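PDB 6UKC: lysozyme from Penaeus vannamei, which probably hydrolyses the (1->4)-beta-linkages between N-acetylmuramic acid and N-acetyl-D-glucosamine in peptidoglycan, and those of chitodextrins, as a C-type lysozyme of glycosyl hydrolase family 22. Local coordinates for residues D25-K28 with N29-I33; C75-C79 with S80-S84; F58-N62 with K63-G67. All coordinates share one frame; numbering follows the deposited sequence.

Contact 1 (D25-K28 with N29-I33)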
ATOM      1  N   ASP A  25      -0.258  -6.925  12.964  1.00 18.54           N
ATOM      2  CA  ASP A  25      -0.818  -5.557  12.891  1.00 20.44           C
ATOM      3  C   ASP A  25      -0.489  -4.960  11.518  1.00 19.64           C
ATOM      4  O   ASP A  25      -1.383  -4.395  10.868  1.00 19.24           O
ATOM      5  CB  ASP A  25      -0.274  -4.613  13.969  1.00 22.08           C
ATOM      6  CG  ASP A  25      -1.089  -3.327  13.992  1.00 24.45           C
ATOM      7  OD1 ASP A  25      -2.267  -3.410  14.414  1.00 29.46           O
ATOM      8  OD2 ASP A  25      -0.599  -2.282  13.481  1.00 23.52           O
ATOM      9  N   ASP A  26       0.773  -5.032  11.117  1.00 18.63           N
ATOM     10  CA  ASP A  26       1.189  -4.501   9.804  1.00 16.84           C
ATOM     11  C   ASP A  26       0.386  -5.244   8.756  1.00 16.59           C
ATOM     12  O   ASP A  26      -0.257  -4.546   7.895  1.00 18.08           O
ATOM     13  CB  ASP A  26       2.694  -4.639   9.563  1.00 17.38           C
ATOM     14  CG  ASP A  26       3.557  -3.650  10.338  1.00 16.48           C
ATOM     15  OD1 ASP A  26       3.014  -2.979  11.266  1.00 15.10           O
ATOM     16  OD2 ASP A  26       4.753  -3.572  10.012  1.00 15.16           O
ATOM     17  N   ILE A  27       0.378  -6.584   8.836  1.00 16.55           N
ATOM     18  CA  ILE A  27      -0.192  -7.425   7.738  1.00 16.46           C
ATOM     19  C   ILE A  27      -1.688  -7.096   7.583  1.00 17.54           C
ATOM     20  O   ILE A  27      -2.106  -6.702   6.452  1.00 17.38           O
ATOM     21  CB  ILE A  27       0.065  -8.927   7.941  1.00 16.52           C
ATOM     22  CG1 ILE A  27       1.537  -9.283   7.688  1.00 16.76           C
ATOM     23  CG2 ILE A  27      -0.861  -9.765   7.065  1.00 16.71           C
ATOM     24  CD1 ILE A  27       1.939 -10.641   8.209  1.00 16.32           C
ATOM     25  N   LYS A  28      -2.471  -7.173   8.668  1.00 18.76           N
ATOM     26  CA  LYS A  28      -3.949  -6.985   8.537  1.00 19.28           C
ATOM     27  C   LYS A  28      -4.220  -5.617   7.895  1.00 18.14           C
ATOM     28  O   LYS A  28      -5.159  -5.514   7.062  1.00 18.02           O
ATOM     29  CB  LYS A  28      -4.662  -7.154   9.881  1.00 19.65           C
ATOM     30  CG  LYS A  28      -4.363  -6.101  10.937  1.00 20.49           C
ATOM     31  CD  LYS A  28      -4.824  -6.546  12.300  1.00 20.75           C
ATOM     32  CE  LYS A  28      -4.930  -5.422  13.307  1.00 20.84           C
ATOM     33  NZ  LYS A  28      -5.315  -5.978  14.633  1.00 21.84           N
ATOM     34  N   ASN A  29      -3.405  -4.613   8.233  1.00 17.14           N
ATOM     35  CA  ASN A  29      -3.566  -3.242   7.691  1.00 16.48           C
ATOM     36  C   ASN A  29      -3.152  -3.232   6.212  1.00 16.78           C
ATOM     37  O   ASN A  29      -3.873  -2.598   5.416  1.00 16.18           O
ATOM     38  CB  ASN A  29      -2.846  -2.204   8.552  1.00 17.51           C
ATOM     39  CG  ASN A  29      -3.658  -1.812   9.772  1.00 17.42           C
ATOM     40  OD1 ASN A  29      -4.757  -1.304   9.630  1.00 16.69           O
ATOM     41  ND2 ASN A  29      -3.162  -2.099  10.969  1.00 18.03           N
ATOM     42  N   TRP A  30      -2.032  -3.860   5.829  1.00 16.71           N
ATOM     43  CA  TRP A  30      -1.584  -3.747   4.413  1.00 16.82           C
ATOM     44  C   TRP A  30      -2.547  -4.554   3.525  1.00 17.15           C
ATOM     45  O   TRP A  30      -2.928  -4.053   2.430  1.00 18.31           O
ATOM     46  CB  TRP A  30      -0.103  -4.139   4.221  1.00 16.88           C
ATOM     47  CG  TRP A  30       0.891  -3.170   4.789  1.00 17.03           C
ATOM     48  CD1 TRP A  30       1.942  -3.487   5.606  1.00 18.20           C
ATOM     49  CD2 TRP A  30       0.985  -1.744   4.556  1.00 17.67           C
ATOM     50  NE1 TRP A  30       2.664  -2.363   5.923  1.00 18.92           N
ATOM     51  CE2 TRP A  30       2.102  -1.276   5.297  1.00 17.70           C
ATOM     52  CE3 TRP A  30       0.243  -0.813   3.814  1.00 16.88           C
ATOM     53  CZ2 TRP A  30       2.484   0.064   5.317  1.00 17.09           C
ATOM     54  CZ3 TRP A  30       0.607   0.518   3.849  1.00 16.94           C
ATOM     55  CH2 TRP A  30       1.721   0.946   4.578  1.00 17.69           C
ATOM     56  N   VAL A  31      -2.975  -5.738   3.967  1.00 16.62           N
ATOM     57  CA  VAL A  31      -3.934  -6.573   3.177  1.00 16.10           C
ATOM     58  C   VAL A  31      -5.216  -5.761   2.890  1.00 16.17           C
ATOM     59  O   VAL A  31      -5.694  -5.707   1.695  1.00 15.71           O
ATOM     60  CB  VAL A  31      -4.234  -7.889   3.916  1.00 15.51           C
ATOM     61  CG1 VAL A  31      -5.394  -8.647   3.298  1.00 14.96           C
ATOM     62  CG2 VAL A  31      -2.993  -8.779   4.000  1.00 15.31           C
ATOM     63  N   CYS A  32      -5.787  -5.161   3.934  1.00 16.69           N
ATOM     64  CA  CYS A  32      -7.048  -4.388   3.835  1.00 16.72           C
ATOM     65  C   CYS A  32      -6.852  -3.236   2.832  1.00 16.58           C
ATOM     66  O   CYS A  32      -7.747  -3.061   1.920  1.00 14.77           O
ATOM     67  CB  CYS A  32      -7.500  -3.855   5.185  1.00 16.85           C
ATOM     68  SG  CYS A  32      -9.164  -3.154   5.107  1.00 17.84           S
ATOM     69  N   ILE A  33      -5.756  -2.477   2.999  1.00 15.38           N
ATOM     70  CA  ILE A  33      -5.448  -1.299   2.138  1.00 16.55           C
ATOM     71  C   ILE A  33      -5.302  -1.780   0.696  1.00 17.34           C
ATOM     72  O   ILE A  33      -5.973  -1.161  -0.168  1.00 17.73           O
ATOM     73  CB  ILE A  33      -4.234  -0.502   2.637  1.00 17.28           C
ATOM     74  CG1 ILE A  33      -4.579   0.202   3.951  1.00 17.56           C
ATOM     75  CG2 ILE A  33      -3.758   0.490   1.578  1.00 18.07           C
ATOM     76  CD1 ILE A  33      -3.368   0.667   4.719  1.00 19.23           C
TER
HETATM   77  O   HOH W   1       5.172  -2.694   7.447  1.00 11.30           O
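D25 and N29, one turn apart on helix 24-38, meet through a carbonyl that takes two hydrogen bonds. The amide nitrogen ND2 of N29 reaches O of D25 at 2.9 Å, tilted out of the carbonyl plane, while the backbone N of N29 gives the same O a weak bond at 3.3 Å. The helix bond at this step is thus backed by a side chain from the residue that makes it. The carboxylate of D25 lies near the same amide but turned 68° from its plane, and no bond joins the two. Further along, W30 N bonds to D26 O, C32 N to K28 O, and V31 N to I27 O at 2.8 Å, the last almost straight at 178°.

A water joins the side chains of D26 and W30. It donates to OD2 of D26 at 2.7 Å and accepts from NE1 of W30 at 3.0 Å, lying in the indole plane at the ring edge. CB of D26 touches the same ring at CD1.

Charge is handled by K28. With CG wedged between backbone N and carbonyl carbon (chi1 67°), its extended chain runs alongside N29; NZ is a long 4.0 Å from OD1 of D25, and its main partner is D127, in the first turn of helix 126-134.

The apolar part is small: CG2 of I27 meets CG2 of V31 at 3.9 Å on the face toward helix 9-20, while C32 is disulfide-bonded to C121.

The N29 amide thus finds its partner within the helix, and K28 pairs with a neighbouring one. I27, V31 and W30 are buried, and the water that also binds the D26 carboxylate satisfies the indole NE1.

Contact 2 (C75-C79 with S80-S84)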
ATOM      1  N   CYS A  75      10.198   8.914  -1.811  1.00 19.61           N
ATOM      2  CA  CYS A  75      10.661   7.500  -1.751  1.00 19.58           C
ATOM      3  C   CYS A  75      11.902   7.283  -2.620  1.00 19.52           C
ATOM      4  O   CYS A  75      12.471   6.149  -2.562  1.00 16.84           O
ATOM      5  CB  CYS A  75       9.554   6.539  -2.160  1.00 19.55           C
ATOM      6  SG  CYS A  75       8.250   6.401  -0.917  1.00 20.94           S
ATOM      7  N   LYS A  76      12.286   8.311  -3.394  1.00 20.71           N
ATOM      8  CA  LYS A  76      13.526   8.332  -4.214  1.00 22.09           C
ATOM      9  C   LYS A  76      13.533   7.108  -5.124  1.00 21.17           C
ATOM     10  O   LYS A  76      14.511   6.353  -5.106  1.00 21.67           O
ATOM     11  CB  LYS A  76      14.756   8.421  -3.302  1.00 22.27           C
ATOM     12  CG  LYS A  76      14.915   9.794  -2.655  1.00 25.55           C
ATOM     13  CD  LYS A  76      15.171  10.926  -3.665  1.00 27.31           C
ATOM     14  CE  LYS A  76      14.391  12.213  -3.418  1.00 29.33           C
ATOM     15  NZ  LYS A  76      14.993  13.050  -2.351  1.00 30.77           N
ATOM     16  N   ILE A  77      12.446   6.929  -5.865  1.00 20.92           N
ATOM     17  CA  ILE A  77      12.204   5.730  -6.704  1.00 21.24           C
ATOM     18  C   ILE A  77      11.399   6.163  -7.930  1.00 20.02           C
ATOM     19  O   ILE A  77      10.508   7.022  -7.820  1.00 19.16           O
ATOM     20  CB  ILE A  77      11.518   4.641  -5.845  1.00 23.32           C
ATOM     21  CG1 ILE A  77      11.681   3.248  -6.443  1.00 23.31           C
ATOM     22  CG2 ILE A  77      10.049   4.955  -5.584  1.00 23.94           C
ATOM     23  CD1 ILE A  77      13.029   2.649  -6.196  1.00 24.72           C
ATOM     24  N   PRO A  78      11.740   5.617  -9.129  1.00 18.95           N
ATOM     25  CA  PRO A  78      10.839   5.657 -10.276  1.00 20.06           C
ATOM     26  C   PRO A  78       9.514   4.921  -9.963  1.00 20.79           C
ATOM     27  O   PRO A  78       9.541   3.773  -9.456  1.00 19.51           O
ATOM     28  CB  PRO A  78      11.587   4.955 -11.431  1.00 19.43           C
ATOM     29  CG  PRO A  78      12.790   4.278 -10.808  1.00 19.11           C
ATOM     30  CD  PRO A  78      12.958   4.837  -9.408  1.00 19.03           C
ATOM     31  N   CYS A  79       8.390   5.562 -10.307  1.00 20.66           N
ATOM     32  CA  CYS A  79       7.023   5.065 -10.020  1.00 22.84           C
ATOM     33  C   CYS A  79       6.848   3.659 -10.604  1.00 22.05           C
ATOM     34  O   CYS A  79       6.212   2.847  -9.933  1.00 21.22           O
ATOM     35  CB  CYS A  79       5.960   6.031 -10.531  1.00 23.71           C
ATOM     36  SG  CYS A  79       6.013   7.661  -9.735  1.00 23.05           S
ATOM     37  N   SER A  80       7.464   3.357 -11.750  1.00 23.66           N
ATOM     38  CA  SER A  80       7.437   2.012 -12.405  1.00 25.98           C
ATOM     39  C   SER A  80       7.862   0.936 -11.394  1.00 25.90           C
ATOM     40  O   SER A  80       7.254  -0.168 -11.416  1.00 27.96           O
ATOM     41  CB  SER A  80       8.290   1.947 -13.666  1.00 24.17           C
ATOM     42  OG  SER A  80       9.632   2.318 -13.386  1.00 26.37           O
ATOM     43  N   ASP A  81       8.790   1.268 -10.486  1.00 25.71           N
ATOM     44  CA  ASP A  81       9.308   0.295  -9.489  1.00 26.98           C
ATOM     45  C   ASP A  81       8.194  -0.110  -8.509  1.00 25.78           C
ATOM     46  O   ASP A  81       8.319  -1.166  -7.862  1.00 23.84           O
ATOM     47  CB  ASP A  81      10.543   0.849  -8.774  1.00 28.78           C
ATOM     48  CG  ASP A  81      11.835   0.752  -9.583  1.00 28.49           C
ATOM     49  OD1 ASP A  81      11.891  -0.052 -10.506  1.00 29.37           O
ATOM     50  OD2 ASP A  81      12.765   1.493  -9.281  1.00 30.29           O
ATOM     51  N   LEU A  82       7.150   0.706  -8.389  1.00 28.31           N
ATOM     52  CA  LEU A  82       5.982   0.451  -7.506  1.00 30.29           C
ATOM     53  C   LEU A  82       4.910  -0.312  -8.280  1.00 32.33           C
ATOM     54  O   LEU A  82       3.865  -0.601  -7.669  1.00 39.85           O
ATOM     55  CB  LEU A  82       5.459   1.794  -6.993  1.00 30.58           C
ATOM     56  CG  LEU A  82       6.510   2.642  -6.283  1.00 32.77           C
ATOM     57  CD1 LEU A  82       5.847   3.801  -5.556  1.00 34.61           C
ATOM     58  CD2 LEU A  82       7.353   1.796  -5.322  1.00 31.90           C
ATOM     59  N   MET A  83       5.177  -0.639  -9.554  1.00 32.80           N
ATOM     60  CA  MET A  83       4.219  -1.367 -10.422  1.00 33.55           C
ATOM     61  C   MET A  83       4.920  -2.617 -10.955  1.00 32.07           C
ATOM     62  O   MET A  83       5.225  -2.672 -12.139  1.00 40.77           O
ATOM     63  CB  MET A  83       3.766  -0.462 -11.569  1.00 37.24           C
ATOM     64  CG  MET A  83       2.472  -0.892 -12.196  1.00 37.56           C
ATOM     65  SD  MET A  83       1.554   0.543 -12.742  1.00 41.84           S
ATOM     66  CE  MET A  83       2.845   1.396 -13.649  1.00 41.25           C
ATOM     67  N   SER A  84       5.197  -3.563 -10.071  1.00 27.00           N
ATOM     68  CA  SER A  84       6.077  -4.728 -10.305  1.00 23.91           C
ATOM     69  C   SER A  84       5.453  -5.976  -9.652  1.00 23.73           C
ATOM     70  O   SER A  84       4.692  -5.833  -8.655  1.00 21.93           O
ATOM     71  CB  SER A  84       7.438  -4.429  -9.766  1.00 21.82           C
ATOM     72  OG  SER A  84       8.217  -5.600  -9.667  1.00 22.59           O
TER
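The carboxylate of D81 has the ring of P78 over one side of its plane, while CD1 of I77 comes up beside OD2, only slightly off the plane on the other side. One oxygen does the touching. OD2 of D81 is 3.2 Å from CG of P78 and 3.3 Å from CD1 of I77, both van der Waals contacts with carbon. CG1 of I77 also rests against CB of D81; it is turned opposite the backbone N (chi1 -159°), which carries the end of the chain to the aspartate and points CG2 at L82, where CD2 is 4.2 Å away.

Under these side chains the backbone turns tightly. D81 N donates to O of P78 at 2.8 Å, and L82 N to O of C79 at 2.8 Å; each donor stands well above the carbonyl plane, 44° and 49° out of it. M83 N continues the series to O of S80. The i+3 spacing makes residues 79-82 a short 3-10 turn, and CB of L82 sits only 3.2 Å from O of C79.

Disulfides hold the segment at two points: C75, its first residue, to C93 of helix 88-105, and C79, where the turn begins, to C66. Such a disulfide-braced loop with a 3-10 turn, lying between the small antiparallel sheet and the long helix, is characteristic of the beta domain of C-type lysozymes.

Contact 3 (F58-N62 with K63-G67); sequences FQINN and KYWCG
N61 turns its side chain back on the following loop, where OD1 accepts the backbone N of K63 at 3.0 Å, closing an Asx turn. The donor stands 51° above the carbonyl plane of the amide instead of on a lone pair. OD1 is equally close to CB of K63, 3.0 Å away, which makes the fit tight. With CG placed opposite the backbone N (chi1 -170°), the amide runs alongside K63; its other end, ND2, bonds to D54 and S52, so both ends of the amide are fixed.

The backbone O of N61 takes a weak bond from W65 N, at 3.3 Å, and CD1 of the W65 ring also lies 3.3 Å from this O. Nearby, N62 O and C66 O, both acceptors, approach to 3.1 Å with no proton between them. CA of N62 makes a CH...O contact to O of C66 at 3.4 Å.

Apolar contact comes from I60, whose CG2 presses on CB of W65 at 3.3 Å, the two side chains crossing at about a right angle. Along the loop, CG of K63 lies over one face of the Y64 ring, and CB of Y64 over one face of W65, each toward the rim.

Strand 60-61 is an outer strand of the three-stranded sheet, antiparallel to 53-55, and Q59 and I60 both face Y55 in a G1 beta bulge. OD1 of N62 is held by T53 N, I60 and W65 lean on I97 of helix 88-105, and F58 packs against that helix and helix 24-38.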
ATOM      1  N   PHE A  58      -0.566  -0.449  -3.907  1.00 17.17           N
ATOM      2  CA  PHE A  58      -0.806   0.557  -2.825  1.00 17.20           C
ATOM      3  C   PHE A  58      -1.155   1.923  -3.428  1.00 18.28           C
ATOM      4  O   PHE A  58      -1.274   2.905  -2.647  1.00 18.57           O
ATOM      5  CB  PHE A  58       0.381   0.648  -1.855  1.00 16.19           C
ATOM      6  CG  PHE A  58       0.656  -0.607  -1.058  1.00 15.11           C
ATOM      7  CD1 PHE A  58      -0.353  -1.241  -0.349  1.00 15.64           C
ATOM      8  CD2 PHE A  58       1.933  -1.108  -0.932  1.00 15.80           C
ATOM      9  CE1 PHE A  58      -0.106  -2.364   0.420  1.00 15.31           C
ATOM     10  CE2 PHE A  58       2.187  -2.238  -0.161  1.00 16.15           C
ATOM     11  CZ  PHE A  58       1.164  -2.873   0.505  1.00 15.51           C
ATOM     12  N   GLN A  59      -1.327   1.985  -4.761  1.00 17.72           N
ATOM     13  CA  GLN A  59      -1.833   3.174  -5.487  1.00 16.83           C
ATOM     14  C   GLN A  59      -1.132   4.411  -4.927  1.00 16.57           C
ATOM     15  O   GLN A  59      -1.808   5.333  -4.480  1.00 16.41           O
ATOM     16  CB  GLN A  59      -3.360   3.202  -5.368  1.00 17.31           C
ATOM     17  CG  GLN A  59      -4.023   2.132  -6.222  1.00 16.83           C
ATOM     18  CD  GLN A  59      -3.817   2.507  -7.662  1.00 17.78           C
ATOM     19  OE1 GLN A  59      -4.384   3.503  -8.123  1.00 17.36           O
ATOM     20  NE2 GLN A  59      -2.975   1.743  -8.358  1.00 16.70           N
ATOM     21  N   ILE A  60       0.196   4.400  -4.956  1.00 16.45           N
ATOM     22  CA  ILE A  60       1.058   5.502  -4.459  1.00 17.31           C
ATOM     23  C   ILE A  60       1.161   6.562  -5.557  1.00 18.55           C
ATOM     24  O   ILE A  60       1.409   6.179  -6.745  1.00 18.24           O
ATOM     25  CB  ILE A  60       2.436   4.949  -4.056  1.00 18.11           C
ATOM     26  CG1 ILE A  60       2.331   4.023  -2.842  1.00 18.05           C
ATOM     27  CG2 ILE A  60       3.398   6.098  -3.821  1.00 18.82           C
ATOM     28  CD1 ILE A  60       3.409   3.004  -2.743  1.00 18.42           C
ATOM     29  N   ASN A  61       1.025   7.828  -5.147  1.00 18.39           N
ATOM     30  CA  ASN A  61       0.781   9.009  -6.017  1.00 18.81           C
ATOM     31  C   ASN A  61       2.125   9.642  -6.390  1.00 19.00           C
ATOM     32  O   ASN A  61       2.916   9.897  -5.446  1.00 18.66           O
ATOM     33  CB  ASN A  61      -0.132  10.028  -5.320  1.00 18.48           C
ATOM     34  CG  ASN A  61      -0.586  11.126  -6.262  1.00 19.29           C
ATOM     35  OD1 ASN A  61      -0.017  12.218  -6.260  1.00 21.58           O
ATOM     36  ND2 ASN A  61      -1.567  10.831  -7.106  1.00 18.87           N
ATOM     37  N   ASN A  62       2.365   9.921  -7.684  1.00 20.49           N
ATOM     38  CA  ASN A  62       3.652  10.502  -8.193  1.00 23.05           C
ATOM     39  C   ASN A  62       3.826  11.993  -7.818  1.00 26.49           C
ATOM     40  O   ASN A  62       4.944  12.532  -8.042  1.00 31.76           O
ATOM     41  CB  ASN A  62       3.836  10.313  -9.706  1.00 22.91           C
ATOM     42  CG  ASN A  62       2.726  10.907 -10.546  1.00 22.32           C
ATOM     43  OD1 ASN A  62       1.692  11.306 -10.017  1.00 21.27           O
ATOM     44  ND2 ASN A  62       2.943  10.991 -11.851  1.00 22.22           N
ATOM     45  N   LYS A  63       2.813  12.660  -7.250  1.00 29.24           N
ATOM     46  CA  LYS A  63       2.942  14.089  -6.845  1.00 28.95           C
ATOM     47  C   LYS A  63       3.965  14.225  -5.706  1.00 27.23           C
ATOM     48  O   LYS A  63       4.630  15.281  -5.697  1.00 24.96           O
ATOM     49  CB  LYS A  63       1.614  14.749  -6.451  1.00 31.04           C
ATOM     50  CG  LYS A  63       1.767  16.197  -5.983  1.00 34.76           C
ATOM     51  CD  LYS A  63       0.616  17.149  -6.300  1.00 37.01           C
ATOM     52  CE  LYS A  63       0.668  17.648  -7.731  1.00 42.25           C
ATOM     53  NZ  LYS A  63       0.150  19.035  -7.888  1.00 43.66           N
ATOM     54  N   TYR A  64       4.085  13.238  -4.789  1.00 26.73           N
ATOM     55  CA  TYR A  64       4.927  13.333  -3.554  1.00 26.48           C
ATOM     56  C   TYR A  64       5.973  12.209  -3.448  1.00 23.64           C
ATOM     57  O   TYR A  64       7.072  12.446  -2.934  1.00 25.10           O
ATOM     58  CB  TYR A  64       4.032  13.310  -2.305  1.00 31.73           C
ATOM     59  CG  TYR A  64       2.842  14.236  -2.391  1.00 35.40           C
ATOM     60  CD1 TYR A  64       2.998  15.616  -2.292  1.00 34.48           C
ATOM     61  CD2 TYR A  64       1.567  13.736  -2.626  1.00 37.43           C
ATOM     62  CE1 TYR A  64       1.914  16.474  -2.398  1.00 35.36           C
ATOM     63  CE2 TYR A  64       0.470  14.584  -2.734  1.00 38.29           C
ATOM     64  CZ  TYR A  64       0.647  15.954  -2.618  1.00 36.54           C
ATOM     65  OH  TYR A  64      -0.423  16.785  -2.714  1.00 40.59           O
ATOM     66  N   TRP A  65       5.642  11.000  -3.890  1.00 22.36           N
ATOM     67  CA  TRP A  65       6.202   9.741  -3.333  1.00 21.28           C
ATOM     68  C   TRP A  65       7.194   9.092  -4.292  1.00 21.33           C
ATOM     69  O   TRP A  65       8.269   8.666  -3.819  1.00 22.12           O
ATOM     70  CB  TRP A  65       5.070   8.781  -2.948  1.00 20.89           C
ATOM     71  CG  TRP A  65       4.129   9.367  -1.937  1.00 19.75           C
ATOM     72  CD1 TRP A  65       2.803   9.625  -2.113  1.00 19.28           C
ATOM     73  CD2 TRP A  65       4.444   9.830  -0.609  1.00 19.42           C
ATOM     74  NE1 TRP A  65       2.262  10.168  -0.977  1.00 19.47           N
ATOM     75  CE2 TRP A  65       3.248  10.313  -0.040  1.00 19.44           C
ATOM     76  CE3 TRP A  65       5.606   9.869   0.159  1.00 19.91           C
ATOM     77  CZ2 TRP A  65       3.192  10.853   1.242  1.00 19.57           C
ATOM     78  CZ3 TRP A  65       5.544  10.371   1.438  1.00 19.61           C
ATOM     79  CH2 TRP A  65       4.359  10.864   1.967  1.00 19.24           C
ATOM     80  N   CYS A  66       6.884   9.042  -5.586  1.00 22.17           N
ATOM     81  CA  CYS A  66       7.802   8.485  -6.618  1.00 23.32           C
ATOM     82  C   CYS A  66       7.927   9.439  -7.814  1.00 23.30           C
ATOM     83  O   CYS A  66       7.057  10.329  -7.960  1.00 22.80           O
ATOM     84  CB  CYS A  66       7.305   7.129  -7.088  1.00 22.52           C
ATOM     85  SG  CYS A  66       5.635   7.256  -7.757  1.00 22.78           S
ATOM     86  N   GLY A  67       8.970   9.226  -8.630  1.00 23.22           N
ATOM     87  CA  GLY A  67       9.097   9.801  -9.981  1.00 25.03           C
ATOM     88  C   GLY A  67       9.843  11.125  -9.969  1.00 27.01           C
ATOM     89  O   GLY A  67       9.243  12.106  -9.515  1.00 30.10           O
TER

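Overall arrangement
Followed from the N terminus, the contacts come in the order 1, 3, 2, each closed before the next opens, so none nests in or crosses another. Contact 1 is a pair of turns within helix 24-38. Contact 3 bends the chain after strand 60-61, and contact 2 closes the 3-10 turn further along the loop that leads to helix 88-105. Contacts 1 and 3 meet where W30 packs on F58, joining helix 24-38 to the chain just before strand 60-61. Contacts 3 and 2 lie closer, with centres about 8 Å apart, tied by the C66-C79 disulfide and by backbone pairing of W65 with C75. Contacts 1 and 2 do not touch.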